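Local coordinates for putative transcriptional regulator protein, LacI family (Rhizobium etli, PDB 3MIZ), which probably represses transcription by binding DNA at regulatory sites, as LacI-family regulators do, at residues A[55-67]-A[85-97]. Numbering follows the deposited sequence.
Sequences SSEREVEIWKMFQ and DPESGDVSIPTVM
W63 reaches from helix 56-68 into the loop that leads to strand 95-97, and S88, V91 and T95 gather round its indole. In this Rossmann-like half of the periplasmic-binding-protein fold, the helix packs on one face of the parallel sheet, and W63 also touches V74 and Y76 of strand 73-78. With CG anti to the carbonyl carbon (chi1 -78°), the indole leans toward the loop. S88 is small enough to bring its backbone close to the ring, and its CB sits over one face, 3.4 Å from the centroid of the five-membered ring, a CH-pi contact. At the ring's edge, in its plane, T95 OG1 comes within 3.4 Å of W63 CH2.

E87 has the next largest share of buried surface. Its CB packs on the E59 carboxylate, its acidic end suits an exposed site, and its O lies 3.2 Å from W63 CD1. E87 N donates to E59 OE2 (2.7 Å) from above the carboxylate plane, tying loop to helix. W63 NE1 reaches the same oxygen on its anti lone pair at 3.0 Å, nearly in the indole plane, which restrains the ring's rotation.

V91 closes the type II' turn that begins at S88, where G89 accommodates the positive phi; its branched CG1 and CG2 each lie 3.8 Å from W63 O, covering the helix backbone. On the other carboxylate oxygen, a water links E59 OE1 (2.9 Å) to the carbonyl oxygen of D85.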
ATOM      1  N   SER A  55      18.229   8.293  -4.703  1.00 20.18           N
ATOM      2  CA  SER A  55      19.651   8.608  -4.787  1.00 21.72           C
ATOM      3  C   SER A  55      20.193   8.706  -6.210  1.00 22.39           C
ATOM      4  O   SER A  55      20.125   7.744  -6.978  1.00 19.48           O
ATOM      5  CB  SER A  55      20.458   7.565  -4.014  1.00 23.77           C
ATOM      6  OG  SER A  55      21.828   7.635  -4.364  1.00 25.66           O
ATOM      7  N   SER A  56      20.740   9.869  -6.554  1.00 20.94           N
ATOM      8  CA  SER A  56      21.310  10.077  -7.882  1.00 23.09           C
ATOM      9  C   SER A  56      22.460   9.112  -8.112  1.00 22.94           C
ATOM     10  O   SER A  56      22.613   8.559  -9.205  1.00 23.10           O
ATOM     11  CB  SER A  56      21.824  11.515  -8.033  1.00 24.37           C
ATOM     12  OG  SER A  56      20.751  12.431  -8.145  1.00 29.39           O
ATOM     13  N   GLU A  57      23.272   8.920  -7.076  1.00 23.50           N
ATOM     14  CA  GLU A  57      24.416   8.023  -7.148  1.00 24.97           C
ATOM     15  C   GLU A  57      23.986   6.604  -7.499  1.00 23.83           C
ATOM     16  O   GLU A  57      24.474   6.022  -8.466  1.00 21.78           O
ATOM     17  CB  GLU A  57      25.162   8.013  -5.809  1.00 27.66           C
ATOM     18  CG  GLU A  57      25.861   9.318  -5.474  1.00 31.99           C
ATOM     19  CD  GLU A  57      24.943  10.513  -5.584  1.00 34.36           C
ATOM     20  OE1 GLU A  57      23.954  10.589  -4.821  1.00 35.96           O
ATOM     21  OE2 GLU A  57      25.211  11.378  -6.445  1.00 38.98           O
ATOM     22  N   ARG A  58      23.075   6.050  -6.704  1.00 21.59           N
ATOM     23  CA  ARG A  58      22.599   4.697  -6.949  1.00 21.93           C
ATOM     24  C   ARG A  58      21.910   4.594  -8.304  1.00 19.20           C
ATOM     25  O   ARG A  58      22.005   3.565  -8.966  1.00 19.88           O
ATOM     26  CB  ARG A  58      21.632   4.252  -5.850  1.00 22.32           C
ATOM     27  CG  ARG A  58      22.197   4.302  -4.449  1.00 26.93           C
ATOM     28  CD  ARG A  58      21.375   3.437  -3.507  1.00 28.75           C
ATOM     29  NE  ARG A  58      21.572   3.838  -2.123  1.00 36.11           N
ATOM     30  CZ  ARG A  58      20.744   4.628  -1.448  1.00 36.45           C
ATOM     31  NH1 ARG A  58      19.649   5.101  -2.027  1.00 36.65           N
ATOM     32  NH2 ARG A  58      21.017   4.954  -0.193  1.00 38.52           N
ATOM     33  N   GLU A  59      21.214   5.654  -8.718  1.00 19.10           N
ATOM     34  CA  GLU A  59      20.535   5.632 -10.009  1.00 18.31           C
ATOM     35  C   GLU A  59      21.528   5.460 -11.147  1.00 18.31           C
ATOM     36  O   GLU A  59      21.319   4.656 -12.055  1.00 16.58           O
ATOM     37  CB  GLU A  59      19.739   6.921 -10.260  1.00 19.96           C
ATOM     38  CG  GLU A  59      18.943   6.848 -11.568  1.00 22.62           C
ATOM     39  CD  GLU A  59      18.164   8.109 -11.883  1.00 23.05           C
ATOM     40  OE1 GLU A  59      17.891   8.899 -10.958  1.00 28.74           O
ATOM     41  OE2 GLU A  59      17.808   8.301 -13.062  1.00 23.58           O
ATOM     42  N   VAL A  60      22.607   6.233 -11.107  1.00 18.70           N
ATOM     43  CA  VAL A  60      23.617   6.146 -12.150  1.00 19.27           C
ATOM     44  C   VAL A  60      24.077   4.702 -12.281  1.00 18.61           C
ATOM     45  O   VAL A  60      24.164   4.156 -13.382  1.00 17.50           O
ATOM     46  CB  VAL A  60      24.830   7.041 -11.824  1.00 21.70           C
ATOM     47  CG1 VAL A  60      25.913   6.866 -12.888  1.00 23.28           C
ATOM     48  CG2 VAL A  60      24.387   8.498 -11.753  1.00 22.95           C
ATOM     49  N   GLU A  61      24.370   4.096 -11.137  1.00 21.09           N
ATOM     50  CA  GLU A  61      24.821   2.712 -11.069  1.00 23.53           C
ATOM     51  C   GLU A  61      23.761   1.752 -11.617  1.00 22.37           C
ATOM     52  O   GLU A  61      24.090   0.737 -12.238  1.00 20.23           O
ATOM     53  CB  GLU A  61      25.159   2.372  -9.611  1.00 27.33           C
ATOM     54  CG  GLU A  61      25.294   0.897  -9.291  1.00 33.49           C
ATOM     55  CD  GLU A  61      25.706   0.664  -7.845  1.00 36.93           C
ATOM     56  OE1 GLU A  61      25.097   1.282  -6.944  1.00 39.88           O
ATOM     57  OE2 GLU A  61      26.636  -0.139  -7.604  1.00 40.17           O
ATOM     58  N   ILE A  62      22.490   2.070 -11.392  1.00 20.16           N
ATOM     59  CA  ILE A  62      21.413   1.211 -11.880  1.00 18.24           C
ATOM     60  C   ILE A  62      21.315   1.230 -13.398  1.00 18.14           C
ATOM     61  O   ILE A  62      21.071   0.197 -14.015  1.00 19.27           O
ATOM     62  CB  ILE A  62      20.057   1.606 -11.268  1.00 17.79           C
ATOM     63  CG1 ILE A  62      20.047   1.230  -9.783  1.00 20.98           C
ATOM     64  CG2 ILE A  62      18.914   0.908 -12.018  1.00 20.49           C
ATOM     65  CD1 ILE A  62      18.823   1.690  -9.026  1.00 21.78           C
ATOM     66  N   TRP A  63      21.502   2.398 -14.003  1.00 17.64           N
ATOM     67  CA  TRP A  63      21.451   2.494 -15.457  1.00 17.61           C
ATOM     68  C   TRP A  63      22.592   1.668 -16.045  1.00 20.60           C
ATOM     69  O   TRP A  63      22.426   0.972 -17.053  1.00 17.32           O
ATOM     70  CB  TRP A  63      21.595   3.944 -15.914  1.00 17.30           C
ATOM     71  CG  TRP A  63      20.344   4.754 -15.773  1.00 15.53           C
ATOM     72  CD1 TRP A  63      20.015   5.599 -14.749  1.00 16.31           C
ATOM     73  CD2 TRP A  63      19.258   4.804 -16.703  1.00 16.79           C
ATOM     74  NE1 TRP A  63      18.784   6.178 -14.991  1.00 17.96           N
ATOM     75  CE2 TRP A  63      18.301   5.708 -16.185  1.00 15.19           C
ATOM     76  CE3 TRP A  63      19.000   4.174 -17.929  1.00 16.54           C
ATOM     77  CZ2 TRP A  63      17.107   5.998 -16.851  1.00 16.76           C
ATOM     78  CZ3 TRP A  63      17.807   4.463 -18.593  1.00 19.36           C
ATOM     79  CH2 TRP A  63      16.877   5.369 -18.049  1.00 16.82           C
ATOM     80  N   LYS A  64      23.752   1.765 -15.402  1.00 21.58           N
ATOM     81  CA  LYS A  64      24.940   1.038 -15.823  1.00 25.28           C
ATOM     82  C   LYS A  64      24.631  -0.458 -15.748  1.00 25.98           C
ATOM     83  O   LYS A  64      24.954  -1.218 -16.659  1.00 25.81           O
ATOM     84  CB  LYS A  64      26.108   1.392 -14.898  1.00 26.31           C
ATOM     85  CG  LYS A  64      27.467   1.360 -15.556  1.00 31.53           C
ATOM     86  CD  LYS A  64      28.520   2.025 -14.675  1.00 34.06           C
ATOM     87  CE  LYS A  64      28.201   3.498 -14.410  1.00 35.62           C
ATOM     88  NZ  LYS A  64      28.140   4.306 -15.664  1.00 36.93           N
HETATM   89  N   MSE A  65      23.998  -0.871 -14.656  1.00 27.40           N
HETATM   90  CA  MSE A  65      23.626  -2.271 -14.474  1.00 30.10           C
HETATM   91  C   MSE A  65      22.695  -2.744 -15.585  1.00 29.44           C
HETATM   92  O   MSE A  65      22.872  -3.837 -16.129  1.00 29.85           O
HETATM   93  CB  MSE A  65      22.939  -2.476 -13.121  1.00 33.97           C
HETATM   94  CG  MSE A  65      22.139  -3.779 -13.025  1.00 40.34           C
HETATM   95 SE   MSE A  65      21.631  -4.194 -11.213  1.00 52.15          SE
HETATM   96  CE  MSE A  65      23.358  -4.835 -10.636  1.00 48.09           C
ATOM     97  N   PHE A  66      21.696  -1.933 -15.920  1.00 28.62           N
ATOM     98  CA  PHE A  66      20.763  -2.322 -16.969  1.00 27.77           C
ATOM     99  C   PHE A  66      21.436  -2.459 -18.329  1.00 27.82           C
ATOM    100  O   PHE A  66      21.107  -3.363 -19.097  1.00 28.63           O
ATOM    101  CB  PHE A  66      19.586  -1.343 -17.053  1.00 28.44           C
ATOM    102  CG  PHE A  66      18.499  -1.618 -16.044  1.00 29.22           C
ATOM    103  CD1 PHE A  66      18.247  -2.919 -15.615  1.00 29.52           C
ATOM    104  CD2 PHE A  66      17.711  -0.589 -15.544  1.00 29.46           C
ATOM    105  CE1 PHE A  66      17.225  -3.192 -14.703  1.00 30.93           C
ATOM    106  CE2 PHE A  66      16.685  -0.856 -14.631  1.00 29.51           C
ATOM    107  CZ  PHE A  66      16.444  -2.154 -14.211  1.00 28.38           C
ATOM    108  N   GLN A  67      22.374  -1.570 -18.630  1.00 28.31           N
ATOM    109  CA  GLN A  67      23.076  -1.651 -19.904  1.00 31.14           C
ATOM    110  C   GLN A  67      23.829  -2.975 -19.930  1.00 31.27           C
ATOM    111  O   GLN A  67      23.759  -3.721 -20.903  1.00 31.07           O
ATOM    112  CB  GLN A  67      24.066  -0.495 -20.067  1.00 32.39           C
ATOM    113  CG  GLN A  67      24.793  -0.505 -21.415  1.00 34.62           C
ATOM    114  CD  GLN A  67      25.734   0.673 -21.585  1.00 35.60           C
ATOM    115  OE1 GLN A  67      26.700   0.821 -20.837  1.00 34.98           O
ATOM    116  NE2 GLN A  67      25.454   1.519 -22.570  1.00 36.43           N
ATOM    117  N   ASP A  85      14.921  14.992 -14.518  1.00 18.28           N
ATOM    118  CA  ASP A  85      15.704  14.406 -15.597  1.00 20.06           C
ATOM    119  C   ASP A  85      16.357  13.154 -15.034  1.00 20.96           C
ATOM    120  O   ASP A  85      16.972  13.194 -13.967  1.00 22.54           O
ATOM    121  CB  ASP A  85      16.807  15.365 -16.058  1.00 21.69           C
ATOM    122  CG  ASP A  85      16.366  16.269 -17.187  1.00 21.10           C
ATOM    123  OD1 ASP A  85      15.147  16.361 -17.458  1.00 20.10           O
ATOM    124  OD2 ASP A  85      17.250  16.900 -17.806  1.00 23.62           O
ATOM    125  N   PRO A  86      16.225  12.019 -15.730  1.00 20.05           N
ATOM    126  CA  PRO A  86      16.871  10.828 -15.168  1.00 20.29           C
ATOM    127  C   PRO A  86      18.386  11.056 -15.119  1.00 21.37           C
ATOM    128  O   PRO A  86      18.929  11.806 -15.929  1.00 20.00           O
ATOM    129  CB  PRO A  86      16.499   9.725 -16.157  1.00 19.68           C
ATOM    130  CG  PRO A  86      15.177  10.201 -16.735  1.00 21.23           C
ATOM    131  CD  PRO A  86      15.427  11.689 -16.923  1.00 19.95           C
ATOM    132  N   GLU A  87      19.047  10.425 -14.155  1.00 20.96           N
ATOM    133  CA  GLU A  87      20.498  10.520 -14.006  1.00 24.22           C
ATOM    134  C   GLU A  87      21.099   9.211 -14.522  1.00 22.44           C
ATOM    135  O   GLU A  87      21.406   8.315 -13.737  1.00 21.44           O
ATOM    136  CB  GLU A  87      20.859  10.716 -12.533  1.00 25.23           C
ATOM    137  CG  GLU A  87      20.610  12.122 -12.018  1.00 32.56           C
ATOM    138  CD  GLU A  87      21.594  13.122 -12.598  1.00 36.20           C
ATOM    139  OE1 GLU A  87      22.802  12.997 -12.298  1.00 39.26           O
ATOM    140  OE2 GLU A  87      21.165  14.022 -13.357  1.00 37.98           O
ATOM    141  N   SER A  88      21.257   9.114 -15.839  1.00 23.83           N
ATOM    142  CA  SER A  88      21.786   7.909 -16.479  1.00 26.44           C
ATOM    143  C   SER A  88      23.274   7.932 -16.836  1.00 28.04           C
ATOM    144  O   SER A  88      23.775   7.008 -17.480  1.00 26.36           O
ATOM    145  CB  SER A  88      20.984   7.612 -17.744  1.00 27.18           C
ATOM    146  OG  SER A  88      20.985   8.733 -18.609  1.00 30.37           O
ATOM    147  N   GLY A  89      23.984   8.975 -16.426  1.00 28.91           N
ATOM    148  CA  GLY A  89      25.398   9.043 -16.754  1.00 30.50           C
ATOM    149  C   GLY A  89      25.598   9.001 -18.258  1.00 31.32           C
ATOM    150  O   GLY A  89      25.047   9.832 -18.975  1.00 31.67           O
ATOM    151  N   ASP A  90      26.366   8.028 -18.741  1.00 32.38           N
ATOM    152  CA  ASP A  90      26.630   7.903 -20.175  1.00 34.25           C
ATOM    153  C   ASP A  90      25.789   6.831 -20.860  1.00 32.52           C
ATOM    154  O   ASP A  90      25.936   6.594 -22.060  1.00 32.57           O
ATOM    155  CB  ASP A  90      28.111   7.594 -20.418  1.00 38.17           C
ATOM    156  CG  ASP A  90      29.013   8.734 -20.022  1.00 41.48           C
ATOM    157  OD1 ASP A  90      28.765   9.867 -20.487  1.00 43.63           O
ATOM    158  OD2 ASP A  90      29.971   8.500 -19.252  1.00 44.09           O
ATOM    159  N   VAL A  91      24.911   6.187 -20.098  1.00 30.53           N
ATOM    160  CA  VAL A  91      24.060   5.132 -20.634  1.00 28.58           C
ATOM    161  C   VAL A  91      22.940   5.644 -21.536  1.00 27.98           C
ATOM    162  O   VAL A  91      22.272   6.636 -21.233  1.00 27.53           O
ATOM    163  CB  VAL A  91      23.435   4.295 -19.492  1.00 27.15           C
ATOM    164  CG1 VAL A  91      22.463   3.276 -20.062  1.00 25.83           C
ATOM    165  CG2 VAL A  91      24.532   3.597 -18.708  1.00 27.15           C
ATOM    166  N   SER A  92      22.741   4.940 -22.645  1.00 27.55           N
ATOM    167  CA  SER A  92      21.708   5.273 -23.611  1.00 27.96           C
ATOM    168  C   SER A  92      20.846   4.044 -23.875  1.00 27.82           C
ATOM    169  O   SER A  92      21.298   3.076 -24.490  1.00 29.98           O
ATOM    170  CB  SER A  92      22.341   5.745 -24.922  1.00 29.35           C
ATOM    171  OG  SER A  92      21.356   5.896 -25.930  1.00 33.27           O
ATOM    172  N   ILE A  93      19.605   4.084 -23.400  1.00 24.69           N
ATOM    173  CA  ILE A  93      18.665   2.981 -23.585  1.00 23.57           C
ATOM    174  C   ILE A  93      17.293   3.590 -23.844  1.00 21.69           C
ATOM    175  O   ILE A  93      16.932   4.578 -23.204  1.00 21.97           O
ATOM    176  CB  ILE A  93      18.556   2.110 -22.309  1.00 24.47           C
ATOM    177  CG1 ILE A  93      19.928   1.550 -21.928  1.00 26.31           C
ATOM    178  CG2 ILE A  93      17.550   0.984 -22.537  1.00 25.59           C
ATOM    179  CD1 ILE A  93      19.915   0.705 -20.662  1.00 27.10           C
ATOM    180  N   PRO A  94      16.516   3.022 -24.786  1.00 19.61           N
ATOM    181  CA  PRO A  94      15.182   3.572 -25.063  1.00 19.15           C
ATOM    182  C   PRO A  94      14.439   3.676 -23.734  1.00 19.30           C
ATOM    183  O   PRO A  94      14.379   2.702 -22.979  1.00 17.71           O
ATOM    184  CB  PRO A  94      14.567   2.529 -25.988  1.00 18.20           C
ATOM    185  CG  PRO A  94      15.760   2.056 -26.777  1.00 20.91           C
ATOM    186  CD  PRO A  94      16.829   1.910 -25.704  1.00 17.86           C
ATOM    187  N   THR A  95      13.873   4.848 -23.462  1.00 19.39           N
ATOM    188  CA  THR A  95      13.185   5.085 -22.198  1.00 18.95           C
ATOM    189  C   THR A  95      11.884   5.873 -22.317  1.00 18.50           C
ATOM    190  O   THR A  95      11.775   6.796 -23.121  1.00 15.40           O
ATOM    191  CB  THR A  95      14.112   5.859 -21.243  1.00 17.68           C
ATOM    192  OG1 THR A  95      15.296   5.090 -21.001  1.00 19.94           O
ATOM    193  CG2 THR A  95      13.418   6.149 -19.918  1.00 21.24           C
ATOM    194  N   VAL A  96      10.900   5.495 -21.508  1.00 15.61           N
ATOM    195  CA  VAL A  96       9.624   6.198 -21.460  1.00 14.99           C
ATOM    196  C   VAL A  96       9.383   6.503 -19.983  1.00 12.07           C
ATOM    197  O   VAL A  96       9.531   5.628 -19.127  1.00 11.01           O
ATOM    198  CB  VAL A  96       8.460   5.349 -22.012  1.00 16.35           C
ATOM    199  CG1 VAL A  96       7.131   6.043 -21.739  1.00 17.07           C
ATOM    200  CG2 VAL A  96       8.626   5.154 -23.516  1.00 16.83           C
HETATM  201  N   MSE A  97       9.054   7.752 -19.680  1.00 11.59           N
HETATM  202  CA  MSE A  97       8.801   8.154 -18.298  1.00 12.57           C
HETATM  203  C   MSE A  97       7.314   8.029 -17.972  1.00 11.38           C
HETATM  204  O   MSE A  97       6.467   8.393 -18.782  1.00 14.27           O
HETATM  205  CB  MSE A  97       9.274   9.600 -18.082  1.00 13.60           C
HETATM  206  CG  MSE A  97      10.786   9.757 -18.231  1.00 17.41           C
HETATM  207 SE   MSE A  97      11.376  11.607 -18.126  1.00 27.41          SE
HETATM  208  CE  MSE A  97      11.097  11.880 -16.246  1.00 18.71           C
TER
HETATM  209  O   HOH W   1      16.991  11.582 -11.483  1.00 24.61           O